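Local coordinates for UDP-N-acetylglucosamine 2-epimerase (Listeria monocytogenes, PDB 3OT5), which probably interconverts UDP-N-acetylglucosamine and UDP-N-acetylmannosamine by inverting the configuration at carbon 2 of the sugar, at residues Asp294-Leu299 with Gln313-Gly318; Glu76-Lys81 with Leu205-Gln210. One frame throughout, in Å; residues are numbered along the deposited sequence.

Contact 1. Residues Asp294-Leu299 with Gln313-Gly318; sequences DFHNFL and QEEAPG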
ATOM      1  N   ASP A 294     -12.948   2.199   2.987  1.00 58.44           N
ATOM      2  CA  ASP A 294     -13.717   2.004   4.216  1.00 56.73           C
ATOM      3  C   ASP A 294     -12.783   1.481   5.277  1.00 53.00           C
ATOM      4  O   ASP A 294     -12.860   1.867   6.449  1.00 51.50           O
ATOM      5  CB  ASP A 294     -14.862   1.017   4.010  1.00 57.95           C
ATOM      6  CG  ASP A 294     -16.058   1.642   3.329  1.00 61.03           C
ATOM      7  OD1 ASP A 294     -16.580   2.647   3.855  1.00 61.18           O
ATOM      8  OD2 ASP A 294     -16.519   1.087   2.312  1.00 67.27           O
ATOM      9  N   PHE A 295     -11.878   0.609   4.850  1.00 50.89           N
ATOM     10  CA  PHE A 295     -10.915   0.013   5.747  1.00 48.65           C
ATOM     11  C   PHE A 295     -10.013   1.065   6.385  1.00 47.81           C
ATOM     12  O   PHE A 295      -9.751   1.002   7.587  1.00 46.87           O
ATOM     13  CB  PHE A 295     -10.076  -1.037   5.023  1.00 49.05           C
ATOM     14  CG  PHE A 295      -9.203  -1.821   5.942  1.00 49.12           C
ATOM     15  CD1 PHE A 295      -9.695  -2.945   6.582  1.00 51.32           C
ATOM     16  CD2 PHE A 295      -7.907  -1.423   6.197  1.00 50.95           C
ATOM     17  CE1 PHE A 295      -8.900  -3.663   7.447  1.00 54.70           C
ATOM     18  CE2 PHE A 295      -7.109  -2.133   7.064  1.00 51.12           C
ATOM     19  CZ  PHE A 295      -7.600  -3.252   7.692  1.00 52.54           C
ATOM     20  N   HIS A 296      -9.519   2.023   5.602  1.00 48.08           N
ATOM     21  CA  HIS A 296      -8.678   3.065   6.188  1.00 47.66           C
ATOM     22  C   HIS A 296      -9.443   3.803   7.287  1.00 47.23           C
ATOM     23  O   HIS A 296      -8.880   4.143   8.333  1.00 45.41           O
ATOM     24  CB  HIS A 296      -8.156   4.086   5.162  1.00 49.01           C
ATOM     25  CG  HIS A 296      -7.207   3.513   4.153  1.00 50.02           C
ATOM     26  ND1 HIS A 296      -7.103   3.999   2.867  1.00 52.34           N
ATOM     27  CD2 HIS A 296      -6.363   2.455   4.224  1.00 49.68           C
ATOM     28  CE1 HIS A 296      -6.199   3.297   2.206  1.00 52.06           C
ATOM     29  NE2 HIS A 296      -5.740   2.350   3.004  1.00 47.96           N
ATOM     30  N   ASN A 297     -10.725   4.047   7.040  1.00 47.10           N
ATOM     31  CA  ASN A 297     -11.577   4.738   8.005  1.00 48.44           C
ATOM     32  C   ASN A 297     -11.833   3.920   9.279  1.00 47.98           C
ATOM     33  O   ASN A 297     -11.927   4.487  10.372  1.00 47.69           O
ATOM     34  CB  ASN A 297     -12.844   5.213   7.309  1.00 50.30           C
ATOM     35  CG  ASN A 297     -12.556   6.349   6.318  1.00 51.70           C
ATOM     36  OD1 ASN A 297     -12.433   7.517   6.711  1.00 49.46           O
ATOM     37  ND2 ASN A 297     -12.483   6.012   5.038  1.00 50.15           N
ATOM     38  N   PHE A 298     -11.920   2.597   9.148  1.00 47.19           N
ATOM     39  CA  PHE A 298     -12.075   1.731  10.322  1.00 48.23           C
ATOM     40  C   PHE A 298     -10.774   1.704  11.065  1.00 49.36           C
ATOM     41  O   PHE A 298     -10.720   1.790  12.288  1.00 49.63           O
ATOM     42  CB  PHE A 298     -12.465   0.301   9.936  1.00 47.27           C
ATOM     43  CG  PHE A 298     -13.938   0.081   9.864  1.00 48.12           C
ATOM     44  CD1 PHE A 298     -14.586  -0.590  10.896  1.00 50.32           C
ATOM     45  CD2 PHE A 298     -14.683   0.568   8.807  1.00 49.66           C
ATOM     46  CE1 PHE A 298     -15.939  -0.801  10.863  1.00 52.97           C
ATOM     47  CE2 PHE A 298     -16.049   0.366   8.758  1.00 53.40           C
ATOM     48  CZ  PHE A 298     -16.683  -0.320   9.794  1.00 56.13           C
ATOM     49  N   LEU A 299      -9.714   1.603  10.288  1.00 51.10           N
ATOM     50  CA  LEU A 299      -8.372   1.551  10.800  1.00 51.88           C
ATOM     51  C   LEU A 299      -8.142   2.763  11.690  1.00 54.73           C
ATOM     52  O   LEU A 299      -7.637   2.634  12.810  1.00 55.77           O
ATOM     53  CB  LEU A 299      -7.405   1.531   9.610  1.00 51.74           C
ATOM     54  CG  LEU A 299      -6.001   0.991   9.782  1.00 51.62           C
ATOM     55  CD1 LEU A 299      -6.078  -0.462  10.270  1.00 51.21           C
ATOM     56  CD2 LEU A 299      -5.257   1.086   8.471  1.00 49.15           C
ATOM     57  N   GLN A 313       0.423  -3.087   7.215  1.00 41.31           N
ATOM     58  CA  GLN A 313       1.606  -2.924   8.048  1.00 42.82           C
ATOM     59  C   GLN A 313       2.263  -1.578   7.809  1.00 43.56           C
ATOM     60  O   GLN A 313       2.932  -1.046   8.685  1.00 42.60           O
ATOM     61  CB  GLN A 313       2.606  -4.059   7.778  1.00 44.48           C
ATOM     62  CG  GLN A 313       2.072  -5.436   8.221  1.00 44.19           C
ATOM     63  CD  GLN A 313       2.915  -6.588   7.724  1.00 45.39           C
ATOM     64  OE1 GLN A 313       4.122  -6.624   7.929  1.00 50.33           O
ATOM     65  NE2 GLN A 313       2.267  -7.557   7.090  1.00 41.97           N
ATOM     66  N   GLU A 314       2.057  -1.007   6.629  1.00 43.29           N
ATOM     67  CA  GLU A 314       2.657   0.280   6.332  1.00 44.89           C
ATOM     68  C   GLU A 314       1.709   1.439   6.552  1.00 44.03           C
ATOM     69  O   GLU A 314       2.151   2.537   6.868  1.00 44.91           O
ATOM     70  CB  GLU A 314       3.159   0.294   4.901  1.00 47.06           C
ATOM     71  CG  GLU A 314       4.160  -0.814   4.647  1.00 51.49           C
ATOM     72  CD  GLU A 314       4.743  -0.787   3.250  1.00 56.13           C
ATOM     73  OE1 GLU A 314       5.311  -1.827   2.849  1.00 57.67           O
ATOM     74  OE2 GLU A 314       4.636   0.258   2.563  1.00 60.41           O
ATOM     75  N   GLU A 315       0.412   1.174   6.396  1.00 42.97           N
ATOM     76  CA  GLU A 315      -0.642   2.179   6.529  1.00 43.24           C
ATOM     77  C   GLU A 315      -1.145   2.376   7.942  1.00 42.24           C
ATOM     78  O   GLU A 315      -1.321   3.507   8.376  1.00 44.20           O
ATOM     79  CB  GLU A 315      -1.815   1.821   5.609  1.00 42.43           C
ATOM     80  CG  GLU A 315      -1.432   1.880   4.145  1.00 47.15           C
ATOM     81  CD  GLU A 315      -2.472   1.262   3.208  1.00 48.77           C
ATOM     82  OE1 GLU A 315      -2.137   1.066   2.040  1.00 54.24           O
ATOM     83  OE2 GLU A 315      -3.593   0.944   3.638  1.00 55.97           O
ATOM     84  N   ALA A 316      -1.357   1.284   8.665  1.00 41.72           N
ATOM     85  CA  ALA A 316      -1.864   1.352  10.033  1.00 41.61           C
ATOM     86  C   ALA A 316      -1.014   2.236  10.945  1.00 43.07           C
ATOM     87  O   ALA A 316      -1.561   3.047  11.699  1.00 44.06           O
ATOM     88  CB  ALA A 316      -2.003  -0.039  10.621  1.00 41.39           C
ATOM     89  N   PRO A 317       0.322   2.084  10.891  1.00 43.50           N
ATOM     90  CA  PRO A 317       1.171   2.933  11.713  1.00 45.52           C
ATOM     91  C   PRO A 317       1.081   4.394  11.273  1.00 48.00           C
ATOM     92  O   PRO A 317       1.438   5.292  12.037  1.00 52.76           O
ATOM     93  CB  PRO A 317       2.559   2.352  11.490  1.00 44.47           C
ATOM     94  CG  PRO A 317       2.307   0.953  11.130  1.00 42.52           C
ATOM     95  CD  PRO A 317       1.096   0.992  10.282  1.00 43.41           C
ATOM     96  N   GLY A 318       0.625   4.621  10.043  1.00 49.44           N
ATOM     97  CA  GLY A 318       0.413   5.974   9.526  1.00 51.10           C
ATOM     98  C   GLY A 318      -0.734   6.605  10.312  1.00 52.30           C
ATOM     99  O   GLY A 318      -0.828   7.824  10.417  1.00 53.73           O
TER
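His296 and Glu315 carry the polar half of this contact; Leu299 and Ala316 carry the apolar half. NE2 of His296 donates a hydrogen bond to OE2 of Glu315, 2.6 Å away. The bond is bent, with an angle of 134° at the hydrogen. The ring meets the carboxylate from above, and NE2 lies 56° out of the carboxylate plane. OE2 sits at the ring edge, slightly tilted from the ring plane, and is also 3.2 Å from CD2 of His296. The ring and the carboxylate stand nearly upright to each other. Glu315 is extended beyond CG and brings its carboxylate across to helix 292-301. The other ring nitrogen, ND1, is hydrogen-bonded to Thr208 OG1; both ring nitrogens are engaged, which should hold the ring in one orientation.

The tightly packed part is apolar and buried. Leu299 has CG anti to the backbone N (chi1 -158°), which sets both methyl groups against Ala316. CD2 of Leu299 rests 3.7 Å from CA of Ala316, and CD1 of Leu299 is 4.1 Å from the Ala316 methyl CB. The looser side is that of Glu315, which is partly exposed and meets the other helix mainly through one carboxylate oxygen.

The contact packs consecutive helices joined by strand 302-307, in the helix-strand-helix order of a Rossmann-like domain, with a His-carboxylate hydrogen bond between them. Leu299 also packs on Leu228 of strand 225-229, and Ala316 on Val323 of strand 323-325. Helix 200-208 lies beside the polar half, with Leu205 against His296 and Ala201 against Glu315.

Contact 2. Residues Glu76-Lys81 with Leu205-Gln210; sequences EIFDIK and LKTTVQ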
ATOM      1  N   GLU A  76     -12.575   9.504  -8.015  1.00 70.54           N
ATOM      2  CA  GLU A  76     -13.581  10.451  -7.567  1.00 73.63           C
ATOM      3  C   GLU A  76     -13.194  11.008  -6.189  1.00 71.68           C
ATOM      4  O   GLU A  76     -13.376  12.191  -5.920  1.00 73.34           O
ATOM      5  CB  GLU A  76     -14.956   9.785  -7.523  1.00 79.18           C
ATOM      6  CG  GLU A  76     -16.098  10.741  -7.232  1.00 85.68           C
ATOM      7  CD  GLU A  76     -17.445  10.060  -7.264  1.00 94.79           C
ATOM      8  OE1 GLU A  76     -17.478   8.811  -7.313  1.00 98.90           O
ATOM      9  OE2 GLU A  76     -18.470  10.771  -7.240  1.00 99.04           O
ATOM     10  N   ILE A  77     -12.645  10.156  -5.327  1.00 68.74           N
ATOM     11  CA  ILE A  77     -12.211  10.585  -3.994  1.00 67.33           C
ATOM     12  C   ILE A  77     -11.103  11.635  -4.085  1.00 63.91           C
ATOM     13  O   ILE A  77     -11.135  12.648  -3.388  1.00 64.33           O
ATOM     14  CB  ILE A  77     -11.723   9.399  -3.160  1.00 65.96           C
ATOM     15  CG1 ILE A  77     -12.878   8.429  -2.934  1.00 71.37           C
ATOM     16  CG2 ILE A  77     -11.192   9.869  -1.819  1.00 66.10           C
ATOM     17  CD1 ILE A  77     -13.809   8.851  -1.853  1.00 72.39           C
ATOM     18  N   PHE A  78     -10.135  11.385  -4.960  1.00 61.08           N
ATOM     19  CA  PHE A  78      -9.012  12.299  -5.170  1.00 59.08           C
ATOM     20  C   PHE A  78      -9.343  13.390  -6.198  1.00 61.91           C
ATOM     21  O   PHE A  78      -8.507  14.248  -6.488  1.00 62.07           O
ATOM     22  CB  PHE A  78      -7.767  11.510  -5.608  1.00 56.43           C
ATOM     23  CG  PHE A  78      -7.166  10.663  -4.517  1.00 52.04           C
ATOM     24  CD1 PHE A  78      -6.045  11.099  -3.823  1.00 49.40           C
ATOM     25  CD2 PHE A  78      -7.726   9.440  -4.172  1.00 51.07           C
ATOM     26  CE1 PHE A  78      -5.488  10.329  -2.812  1.00 46.26           C
ATOM     27  CE2 PHE A  78      -7.172   8.664  -3.162  1.00 48.68           C
ATOM     28  CZ  PHE A  78      -6.054   9.111  -2.479  1.00 46.30           C
ATOM     29  N   ASP A  79     -10.566  13.362  -6.731  1.00 64.68           N
ATOM     30  CA  ASP A  79     -11.011  14.328  -7.734  1.00 68.20           C
ATOM     31  C   ASP A  79      -9.981  14.383  -8.862  1.00 66.34           C
ATOM     32  O   ASP A  79      -9.369  15.416  -9.126  1.00 68.34           O
ATOM     33  CB  ASP A  79     -11.220  15.707  -7.104  1.00 72.00           C
ATOM     34  CG  ASP A  79     -11.910  16.676  -8.038  1.00 76.88           C
ATOM     35  OD1 ASP A  79     -12.155  16.311  -9.206  1.00 81.41           O
ATOM     36  OD2 ASP A  79     -12.222  17.803  -7.597  1.00 83.73           O
ATOM     37  N   ILE A  80      -9.789  13.238  -9.500  1.00 64.69           N
ATOM     38  CA  ILE A  80      -8.835  13.079 -10.583  1.00 62.92           C
ATOM     39  C   ILE A  80      -9.538  12.679 -11.855  1.00 63.74           C
ATOM     40  O   ILE A  80     -10.103  11.595 -11.950  1.00 63.27           O
ATOM     41  CB  ILE A  80      -7.800  11.982 -10.257  1.00 59.71           C
ATOM     42  CG1 ILE A  80      -6.860  12.447  -9.148  1.00 59.92           C
ATOM     43  CG2 ILE A  80      -6.975  11.643 -11.484  1.00 59.44           C
ATOM     44  CD1 ILE A  80      -5.801  11.423  -8.767  1.00 58.18           C
ATOM     45  N   LYS A  81      -9.509  13.567 -12.834  1.00 65.66           N
ATOM     46  CA  LYS A  81     -10.116  13.293 -14.108  1.00 67.07           C
ATOM     47  C   LYS A  81      -9.023  12.602 -14.904  1.00 63.13           C
ATOM     48  O   LYS A  81      -7.976  13.197 -15.127  1.00 63.23           O
ATOM     49  CB  LYS A  81     -10.502  14.598 -14.803  1.00 71.67           C
ATOM     50  CG  LYS A  81     -11.326  15.579 -13.962  1.00 77.79           C
ATOM     51  CD  LYS A  81     -12.689  15.042 -13.567  1.00 81.92           C
ATOM     52  CE  LYS A  81     -13.476  16.113 -12.807  1.00 88.55           C
ATOM     53  NZ  LYS A  81     -14.851  15.682 -12.423  1.00 92.14           N
ATOM     54  N   LEU A 205      -3.755   8.268   2.786  1.00 40.99           N
ATOM     55  CA  LEU A 205      -4.588   8.334   3.990  1.00 42.41           C
ATOM     56  C   LEU A 205      -5.102   9.755   4.264  1.00 44.65           C
ATOM     57  O   LEU A 205      -6.186   9.936   4.832  1.00 45.10           O
ATOM     58  CB  LEU A 205      -3.807   7.815   5.205  1.00 41.31           C
ATOM     59  CG  LEU A 205      -3.306   6.355   5.136  1.00 42.17           C
ATOM     60  CD1 LEU A 205      -2.362   6.012   6.315  1.00 40.77           C
ATOM     61  CD2 LEU A 205      -4.464   5.369   5.076  1.00 41.44           C
ATOM     62  N   LYS A 206      -4.347  10.771   3.851  1.00 45.63           N
ATOM     63  CA  LYS A 206      -4.784  12.141   4.089  1.00 48.12           C
ATOM     64  C   LYS A 206      -6.083  12.403   3.327  1.00 48.54           C
ATOM     65  O   LYS A 206      -6.889  13.221   3.740  1.00 50.70           O
ATOM     66  CB  LYS A 206      -3.696  13.150   3.694  1.00 50.64           C
ATOM     67  CG  LYS A 206      -2.390  13.022   4.498  1.00 52.15           C
ATOM     68  CD  LYS A 206      -1.338  14.056   4.084  1.00 55.91           C
ATOM     69  CE  LYS A 206      -0.904  13.883   2.622  1.00 56.90           C
ATOM     70  NZ  LYS A 206       0.176  14.827   2.239  1.00 57.25           N
ATOM     71  N   THR A 207      -6.306  11.673   2.240  1.00 47.49           N
ATOM     72  CA  THR A 207      -7.513  11.862   1.442  1.00 49.14           C
ATOM     73  C   THR A 207      -8.586  10.794   1.655  1.00 48.61           C
ATOM     74  O   THR A 207      -9.766  11.094   1.638  1.00 51.02           O
ATOM     75  CB  THR A 207      -7.178  11.886  -0.072  1.00 49.06           C
ATOM     76  OG1 THR A 207      -6.203  12.895  -0.339  1.00 49.22           O
ATOM     77  CG2 THR A 207      -8.438  12.155  -0.902  1.00 49.31           C
ATOM     78  N   THR A 208      -8.183   9.547   1.828  1.00 47.76           N
ATOM     79  CA  THR A 208      -9.155   8.446   1.997  1.00 47.20           C
ATOM     80  C   THR A 208      -9.849   8.462   3.358  1.00 48.80           C
ATOM     81  O   THR A 208     -11.013   8.058   3.474  1.00 50.19           O
ATOM     82  CB  THR A 208      -8.472   7.095   1.804  1.00 45.96           C
ATOM     83  OG1 THR A 208      -7.435   6.965   2.766  1.00 41.46           O
ATOM     84  CG2 THR A 208      -7.873   6.984   0.403  1.00 41.86           C
ATOM     85  N   VAL A 209      -9.127   8.911   4.384  1.00 49.17           N
ATOM     86  CA  VAL A 209      -9.676   9.020   5.732  1.00 50.57           C
ATOM     87  C   VAL A 209     -10.519  10.276   5.780  1.00 53.74           C
ATOM     88  O   VAL A 209     -10.007  11.387   5.596  1.00 54.99           O
ATOM     89  CB  VAL A 209      -8.585   9.130   6.803  1.00 50.41           C
ATOM     90  CG1 VAL A 209      -9.223   9.347   8.171  1.00 50.82           C
ATOM     91  CG2 VAL A 209      -7.711   7.884   6.795  1.00 45.84           C
ATOM     92  N   GLN A 210     -11.811  10.096   6.028  1.00 55.20           N
ATOM     93  CA  GLN A 210     -12.751  11.196   6.057  1.00 57.77           C
ATOM     94  C   GLN A 210     -12.790  11.920   7.390  1.00 60.08           C
ATOM     95  O   GLN A 210     -12.582  11.323   8.441  1.00 57.90           O
ATOM     96  CB  GLN A 210     -14.152  10.678   5.758  1.00 59.07           C
ATOM     97  CG  GLN A 210     -14.311   9.981   4.417  1.00 58.63           C
ATOM     98  CD  GLN A 210     -15.756   9.574   4.159  1.00 62.41           C
ATOM     99  OE1 GLN A 210     -16.600   9.641   5.053  1.00 63.35           O
ATOM    100  NE2 GLN A 210     -16.046   9.165   2.932  1.00 65.45           N
TER
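The Schellman motif that ends helix 72-77 brings Ile77 and Phe78 against Thr207 and Thr208, at the C-terminal end of helix 200-208. Asp79 is the C-prime residue of the motif, with a positive phi of 51°. A weak bond from Asp79 N to Glu76 O, 3.2 Å long, belongs to the same turn.

Thr207 makes most of the contact. Its methyl group CG2 lies over one face of the Phe78 ring, 3.9 Å from the centroid and 10° off the ring normal. This is a CH-pi contact. With OG1 beside the backbone N (chi1 -56°), Thr207 turns CG2 over the ring. Thr207 CB lies over the same ring near its rim, 3.6 Å from Phe78 CE1. The methyl group has a second neighbour: Thr207 CG2 is 3.7 Å from Ile77 CG2. The Ile77 and Thr207 side chains lie alongside each other, pointing opposite ways. Thr208 adds a lighter contact, with its CG2 4.0 Å from Phe78 CE2. It approaches the ring obliquely. No hydrogen bond joins the two segments, so the contact is held by packing alone.

Phe78 is buried, while Ile77 and Thr207 stay partly exposed. Phe78 also packs on Ala44 and Leu48 of helix 37-51, and Ile77 touches Ile293 of helix 292-301. The contact therefore joins the N-terminal Rossmann-like domain to the helix that follows its last strand, 194-196. Two Rossmann-like domains packed through such interdomain helices are characteristic of the GT-B fold, to which this epimerase family belongs.

In the fold
From the N terminus, the chain builds most of the first parallel sheet after residues 76-81. It then returns at 205-210, where contact 2 closes a long loop. The chain next enters the second parallel sheet. Contact 1 closes a short loop there, around strand 302-307. The two contacts follow in series; they neither nest nor cross. They meet through Asn297, whose OD1 is probably hydrogen-bonded to Gln210 N at 2.7 Å and whose ND2 is probably hydrogen-bonded to Thr208 O. Helix 200-208 thus stands between the first domain, reached through contact 2, and the second-domain helices of contact 1, tying the two halves together.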